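Local coordinates for protein metalloprotease stcE (Escherichia coli, PDB 4DNY) that is a fragment of a secreted zinc metalloprotease, a mucinase that probably cleaves O-linked glycoproteins and aids adhesion and immune evasion during enterohemorrhagic infection, at residues Y69-G73 / P74-G78. Sequence-based numbering, arbitrary orientation.
Sequences YLPQG and PDLEG
Leu-76 folds back on Pro-71 across a single 3-10 turn, residues 74-76, in the loop joining strands 67-69 and 80-86 of the StcE beta-sandwich domain. The turn is closed by the backbone bond from Leu-76 N to Gly-73 O (3.2 Å). Pro-74 suits the first position of the turn, since its ring fixes phi near the helical value and it has no N-H to offer. Gly-73 precedes it with a phi of 153°, where a CB would jam against the preceding carbonyl oxygen. The Leu-76 side chain, its CG anti to the carbonyl carbon (chi1 -66°), reaches back along the chain and crosses the Pro-71 ring at about a right angle, CD1 lying 3.8 Å from Pro-71 CG. Both side chains also touch His-46 of helix 43-49, so this apolar pair joins the loop to that helix. A chi1 of 59° turns the Asp-75 carboxylate back toward Gly-73, with OD1 4.0 Å from Gly-73 C, and OD1 is hydrogen-bonded to His-46 NE2. Pro-71 O is bonded to Trp-117 NE1, and the Leu-76 CD1 methyl packs closely against that same Pro-71 O, a contact of 3.2 Å and not a bond.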
loop_
_atom_site.group_PDB
_atom_site.type_symbol
_atom_site.label_atom_id
_atom_site.label_comp_id
_atom_site.label_asym_id
_atom_site.label_seq_id
_atom_site.Cartn_x
_atom_site.Cartn_y
_atom_site.Cartn_z
ATOM N N TYR A 69 1.288 5.644 -4.807
ATOM C CA TYR A 69 0.565 4.976 -5.878
ATOM C C TYR A 69 0.646 3.462 -5.759
ATOM O O TYR A 69 1.749 2.898 -5.707
ATOM C CB TYR A 69 1.140 5.388 -7.234
ATOM C CG TYR A 69 0.919 6.865 -7.541
ATOM C CD1 TYR A 69 -0.194 7.295 -8.216
ATOM C CD2 TYR A 69 1.850 7.820 -7.104
ATOM C CE1 TYR A 69 -0.365 8.642 -8.521
ATOM C CE2 TYR A 69 1.673 9.171 -7.391
ATOM C CZ TYR A 69 0.531 9.556 -8.081
ATOM O OH TYR A 69 0.333 10.910 -8.372
ATOM N N LEU A 70 -0.505 2.780 -5.756
ATOM C CA LEU A 70 -0.453 1.332 -5.807
ATOM C C LEU A 70 -0.216 0.866 -7.267
ATOM O O LEU A 70 -0.751 1.447 -8.182
ATOM C CB LEU A 70 -1.746 0.757 -5.221
ATOM C CG LEU A 70 -2.060 1.053 -3.767
ATOM C CD1 LEU A 70 -3.158 0.071 -3.285
ATOM C CD2 LEU A 70 -0.837 0.847 -2.851
ATOM N N PRO A 71 0.637 -0.143 -7.451
ATOM C CA PRO A 71 0.927 -0.627 -8.812
ATOM C C PRO A 71 -0.233 -1.389 -9.449
ATOM O O PRO A 71 -1.147 -1.858 -8.743
ATOM C CB PRO A 71 2.121 -1.516 -8.579
ATOM C CG PRO A 71 1.924 -2.088 -7.152
ATOM C CD PRO A 71 1.332 -0.937 -6.417
ATOM N N GLN A 72 -0.173 -1.579 -10.779
ATOM C CA GLN A 72 -1.091 -2.426 -11.485
ATOM C C GLN A 72 -0.292 -3.491 -12.220
ATOM O O GLN A 72 0.833 -3.250 -12.619
ATOM C CB GLN A 72 -1.902 -1.629 -12.504
ATOM C CG GLN A 72 -2.832 -0.596 -11.921
ATOM C CD GLN A 72 -4.074 -1.205 -11.267
ATOM O OE1 GLN A 72 -4.635 -2.172 -11.779
ATOM N NE2 GLN A 72 -4.549 -0.573 -10.218
ATOM N N GLY A 73 -0.898 -4.660 -12.412
ATOM C CA GLY A 73 -0.288 -5.709 -13.221
ATOM C C GLY A 73 -0.745 -7.067 -12.816
ATOM O O GLY A 73 -1.196 -7.301 -11.682
ATOM N N PRO A 74 -0.584 -8.015 -13.724
ATOM C CA PRO A 74 -1.064 -9.352 -13.523
ATOM C C PRO A 74 -0.493 -10.074 -12.295
ATOM O O PRO A 74 -1.243 -10.769 -11.580
ATOM C CB PRO A 74 -0.631 -10.073 -14.819
ATOM C CG PRO A 74 -0.387 -9.041 -15.801
ATOM C CD PRO A 74 -0.034 -7.790 -15.085
ATOM N N ASP A 75 0.801 -9.896 -12.035
ATOM C CA ASP A 75 1.470 -10.619 -10.986
ATOM C C ASP A 75 1.078 -10.184 -9.574
ATOM O O ASP A 75 1.564 -10.754 -8.589
ATOM C CB ASP A 75 2.998 -10.571 -11.174
ATOM C CG ASP A 75 3.568 -9.163 -11.176
ATOM O OD1 ASP A 75 2.831 -8.164 -11.269
ATOM O OD2 ASP A 75 4.806 -9.084 -11.103
ATOM N N LEU A 76 0.183 -9.195 -9.487
ATOM C CA LEU A 76 -0.309 -8.688 -8.167
ATOM C C LEU A 76 -1.537 -9.454 -7.654
ATOM O O LEU A 76 -2.063 -9.169 -6.585
ATOM C CB LEU A 76 -0.651 -7.204 -8.287
ATOM C CG LEU A 76 0.495 -6.211 -8.552
ATOM C CD1 LEU A 76 -0.018 -4.848 -8.923
ATOM C CD2 LEU A 76 1.500 -6.151 -7.392
ATOM N N GLU A 77 -2.000 -10.429 -8.401
ATOM C CA GLU A 77 -3.169 -11.188 -8.036
ATOM C C GLU A 77 -3.087 -11.746 -6.614
ATOM O O GLU A 77 -2.150 -12.476 -6.265
ATOM C CB GLU A 77 -3.368 -12.307 -9.035
ATOM C CG GLU A 77 -4.682 -12.867 -9.103
ATOM C CD GLU A 77 -5.811 -11.869 -9.374
ATOM O OE1 GLU A 77 -5.625 -10.799 -10.067
ATOM O OE2 GLU A 77 -6.807 -12.175 -8.781
ATOM N N GLY A 78 -4.080 -11.388 -5.807
ATOM C CA GLY A 78 -4.191 -11.813 -4.415
ATOM C C GLY A 78 -3.255 -11.122 -3.435
ATOM O O GLY A 78 -3.290 -11.425 -2.217
#